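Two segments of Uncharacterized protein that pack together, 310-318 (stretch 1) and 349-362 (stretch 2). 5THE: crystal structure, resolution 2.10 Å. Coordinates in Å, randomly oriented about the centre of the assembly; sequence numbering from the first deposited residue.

Stretch 1 (310-318) EEIITNVGS
Stretch 2 (349-362) DQFSQVVKIEVKSI

How does the backbone of each stretch run past the other? Stretch 2 is helical through F351-I362 and continues beyond the stretch, widened by a pi-type turn at 354-359, where V359 N bonds V354 O at 2.9 Å. Stretch 1 is largely irregular: extended at I312 (phi/psi -87/129), it makes a type I turn from I313 to V316, closed by V316 N to I313 O at 3.2 Å, and enters a 3-10 segment at V316. Both chains advance in the same sense, for the CA of I312 lies 6.4 Å from the CA of V354, the CA of V316 lies 6.1 Å from the CA of E358, and the CA of G317 lies 4.3 Å from the CA of I362. The contact buries 563 Å² in total.

What does I312 do, with the largest covered area of any residue here? Its CA-CB bond points toward the helix, and its m, m rotamer (-60°, -54°) spreads the side chain over several helix residues. I312 CD1 lies 3.7 Å from Q353 CB and 4.0 Å from V354 CG2, while I312 CG2 meets I357 CG2 at 3.8 Å; I357 is also m, m. The V354 and I357 pairs are apolar contacts; Q353 adds a close approach through its CB. Beside them, Q350 (m, m, chi3 -16°) brings its OE1 to 3.7 Å from I312 CD1.

How does E358, the next most covered residue, reach the loop? Its CA-CB bond points sideways, but an m, t side chain with chi3 -161° carries the carboxylate closer. I313 N donates to E358 OE1 at 2.9 Å with a nearly straight N-H...O angle of 166°, so a carboxylate oxygen satisfies the amide of the first residue of the turn. Both carboxylate oxygens also have hydrogen bonds elsewhere in the structure. I313 itself is m, t, its CA-CB bond sideways.

What fastens the end of the turn to the helix? The CA-CB bond of S361 points toward stretch 1; its chi1 is 173° (t), and its OG accepts from G317 N at 2.8 Å, with a more bent angle of 139°. A water lies 2.8 Å from S361 OG and donates to N315 OD1 at 3.2 Å, adding a bridge. G317 fits closely: an ideal CB would lie 2.3 Å from S361 O, a clash. Next to it, the CA-CB bond of V316 points toward the helix; its chi1 is 67° (p), placing V316 CG1 4.0 Å from I362 CG1 in apolar contact and 3.5 Å from E358 O.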

# COMPACT_ATOMS: atom_id res chain seq x y z
N GLU A 310 -2.13 -16.41 -14.77
CA GLU A 310 -1.39 -15.58 -15.71
C GLU A 310 -0.59 -14.55 -14.93
O GLU A 310 -1.17 -13.64 -14.32
CB GLU A 310 -2.32 -14.91 -16.72
CG GLU A 310 -1.59 -13.91 -17.59
CD GLU A 310 -2.29 -13.66 -18.90
OE1 GLU A 310 -3.22 -14.42 -19.23
OE2 GLU A 310 -1.91 -12.69 -19.60
N GLU A 311 0.73 -14.67 -14.97
CA GLU A 311 1.61 -13.82 -14.18
C GLU A 311 1.94 -12.49 -14.86
O GLU A 311 2.15 -11.49 -14.16
CB GLU A 311 2.92 -14.55 -13.87
CG GLU A 311 2.75 -15.90 -13.19
CD GLU A 311 4.06 -16.41 -12.60
OE1 GLU A 311 4.39 -16.00 -11.46
OE2 GLU A 311 4.75 -17.20 -13.28
N ILE A 312 1.99 -12.45 -16.18
CA ILE A 312 2.37 -11.23 -16.90
C ILE A 312 1.13 -10.38 -17.11
O ILE A 312 0.09 -10.87 -17.58
CB ILE A 312 3.05 -11.56 -18.24
CG1 ILE A 312 4.31 -12.40 -18.01
CG2 ILE A 312 3.39 -10.30 -18.99
CD1 ILE A 312 5.29 -11.76 -17.05
N ILE A 313 1.22 -9.10 -16.73
CA ILE A 313 0.12 -8.16 -16.92
C ILE A 313 0.18 -7.64 -18.35
O ILE A 313 0.79 -6.59 -18.61
CB ILE A 313 0.17 -6.98 -15.93
CG1 ILE A 313 0.50 -7.45 -14.51
CG2 ILE A 313 -1.15 -6.26 -15.95
CD1 ILE A 313 0.87 -6.29 -13.54
N THR A 314 -0.48 -8.35 -19.26
CA THR A 314 -0.34 -8.08 -20.69
C THR A 314 -0.71 -6.65 -21.05
O THR A 314 -0.05 -6.01 -21.87
CB THR A 314 -1.22 -9.04 -21.50
OG1 THR A 314 -0.91 -10.38 -21.13
CG2 THR A 314 -0.96 -8.85 -22.99
N ASN A 315 -1.78 -6.13 -20.46
CA ASN A 315 -2.27 -4.81 -20.81
C ASN A 315 -2.13 -3.85 -19.63
O ASN A 315 -3.01 -3.03 -19.37
CB ASN A 315 -3.72 -4.89 -21.30
CG ASN A 315 -4.09 -3.75 -22.24
OD1 ASN A 315 -3.22 -2.99 -22.70
ND2 ASN A 315 -5.38 -3.62 -22.54
N VAL A 316 -1.00 -3.95 -18.91
CA VAL A 316 -0.76 -3.05 -17.78
C VAL A 316 -0.84 -1.60 -18.25
O VAL A 316 -1.37 -0.73 -17.54
CB VAL A 316 0.58 -3.38 -17.10
CG1 VAL A 316 1.80 -3.08 -18.01
CG2 VAL A 316 0.71 -2.64 -15.77
N GLY A 317 -0.38 -1.33 -19.47
CA GLY A 317 -0.37 0.02 -19.98
C GLY A 317 -1.75 0.63 -20.06
O GLY A 317 -1.90 1.85 -19.95
N SER A 318 -2.79 -0.19 -20.24
CA SER A 318 -4.14 0.35 -20.27
C SER A 318 -4.49 1.05 -18.96
O SER A 318 -5.19 2.07 -18.97
CB SER A 318 -5.14 -0.75 -20.59
OG SER A 318 -5.32 -1.61 -19.48
N ASP A 349 11.91 -16.30 -13.48
CA ASP A 349 11.92 -16.68 -14.89
C ASP A 349 10.97 -15.85 -15.73
O ASP A 349 11.00 -15.96 -16.96
CB ASP A 349 11.61 -18.18 -15.06
CG ASP A 349 10.54 -18.66 -14.11
OD1 ASP A 349 9.60 -17.90 -13.82
OD2 ASP A 349 10.65 -19.82 -13.66
N GLN A 350 10.16 -14.99 -15.11
CA GLN A 350 9.27 -14.11 -15.84
C GLN A 350 9.86 -12.73 -16.10
O GLN A 350 9.21 -11.92 -16.77
CB GLN A 350 7.95 -13.99 -15.08
CG GLN A 350 7.15 -15.31 -15.00
CD GLN A 350 6.74 -15.85 -16.37
OE1 GLN A 350 6.76 -15.15 -17.39
NE2 GLN A 350 6.34 -17.12 -16.40
N PHE A 351 11.07 -12.45 -15.60
CA PHE A 351 11.63 -11.10 -15.68
C PHE A 351 11.70 -10.61 -17.13
O PHE A 351 11.38 -9.46 -17.42
CB PHE A 351 13.04 -11.07 -15.08
CG PHE A 351 13.06 -11.11 -13.58
CD1 PHE A 351 11.89 -11.06 -12.84
CD2 PHE A 351 14.28 -11.20 -12.90
CE1 PHE A 351 11.93 -11.09 -11.45
CE2 PHE A 351 14.32 -11.23 -11.51
CZ PHE A 351 13.16 -11.17 -10.79
N SER A 352 12.14 -11.49 -18.04
CA SER A 352 12.29 -11.08 -19.43
C SER A 352 10.95 -10.65 -20.02
O SER A 352 10.88 -9.67 -20.79
CB SER A 352 12.90 -12.23 -20.23
OG SER A 352 13.39 -11.76 -21.48
N GLN A 353 9.88 -11.34 -19.64
CA GLN A 353 8.55 -11.00 -20.11
C GLN A 353 8.02 -9.73 -19.45
O GLN A 353 7.30 -8.95 -20.09
CB GLN A 353 7.60 -12.18 -19.86
CG GLN A 353 7.85 -13.34 -20.81
CD GLN A 353 7.83 -12.88 -22.26
OE1 GLN A 353 8.88 -12.64 -22.86
NE2 GLN A 353 6.64 -12.75 -22.83
N VAL A 354 8.37 -9.49 -18.19
CA VAL A 354 8.02 -8.21 -17.56
C VAL A 354 8.57 -7.05 -18.38
O VAL A 354 7.87 -6.05 -18.62
CB VAL A 354 8.53 -8.15 -16.10
CG1 VAL A 354 8.41 -6.73 -15.57
CG2 VAL A 354 7.76 -9.15 -15.21
N VAL A 355 9.81 -7.15 -18.82
CA VAL A 355 10.36 -6.05 -19.62
C VAL A 355 9.76 -6.06 -21.02
O VAL A 355 9.22 -5.04 -21.49
CB VAL A 355 11.89 -6.11 -19.64
CG1 VAL A 355 12.45 -4.92 -20.40
CG2 VAL A 355 12.44 -6.11 -18.21
N LYS A 356 9.79 -7.21 -21.69
CA LYS A 356 9.39 -7.25 -23.10
C LYS A 356 7.91 -6.97 -23.28
O LYS A 356 7.50 -6.48 -24.34
CB LYS A 356 9.74 -8.61 -23.72
CG LYS A 356 11.18 -8.73 -24.19
CD LYS A 356 11.51 -10.15 -24.63
CE LYS A 356 12.82 -10.22 -25.41
NZ LYS A 356 14.01 -9.81 -24.61
N ILE A 357 7.09 -7.27 -22.27
CA ILE A 357 5.65 -7.10 -22.37
C ILE A 357 5.18 -5.90 -21.56
O ILE A 357 4.53 -5.00 -22.10
CB ILE A 357 4.90 -8.38 -21.94
CG1 ILE A 357 5.36 -9.58 -22.76
CG2 ILE A 357 3.38 -8.14 -22.06
CD1 ILE A 357 5.17 -9.38 -24.25
N GLU A 358 5.45 -5.89 -20.26
CA GLU A 358 4.86 -4.89 -19.38
C GLU A 358 5.54 -3.54 -19.53
O GLU A 358 4.85 -2.52 -19.68
CB GLU A 358 4.92 -5.37 -17.92
CG GLU A 358 4.08 -6.61 -17.64
CD GLU A 358 4.17 -7.08 -16.19
OE1 GLU A 358 3.83 -8.26 -15.93
OE2 GLU A 358 4.56 -6.28 -15.30
N VAL A 359 6.87 -3.48 -19.51
CA VAL A 359 7.52 -2.18 -19.70
C VAL A 359 7.19 -1.62 -21.08
O VAL A 359 6.84 -0.44 -21.22
CB VAL A 359 9.05 -2.28 -19.47
CG1 VAL A 359 9.72 -0.94 -19.79
CG2 VAL A 359 9.36 -2.69 -18.04
N LYS A 360 7.26 -2.46 -22.11
CA LYS A 360 6.84 -2.04 -23.45
C LYS A 360 5.39 -1.57 -23.47
O LYS A 360 5.06 -0.58 -24.13
CB LYS A 360 7.02 -3.19 -24.45
CG LYS A 360 6.52 -2.86 -25.87
CD LYS A 360 6.62 -4.07 -26.81
CE LYS A 360 5.78 -3.85 -28.06
NZ LYS A 360 6.14 -4.75 -29.18
N SER A 361 4.51 -2.26 -22.75
CA SER A 361 3.13 -1.82 -22.69
C SER A 361 3.01 -0.44 -22.06
O SER A 361 2.22 0.39 -22.51
CB SER A 361 2.28 -2.84 -21.93
OG SER A 361 0.98 -2.33 -21.73
N ILE A 362 3.80 -0.18 -21.02
CA ILE A 362 3.77 1.14 -20.39
C ILE A 362 4.22 2.21 -21.37
O ILE A 362 3.57 3.25 -21.52
CB ILE A 362 4.63 1.14 -19.11
CG1 ILE A 362 3.96 0.28 -18.03
CG2 ILE A 362 4.85 2.56 -18.61
CD1 ILE A 362 4.82 0.07 -16.79
O HOH W 1 -0.48 -2.19 -24.15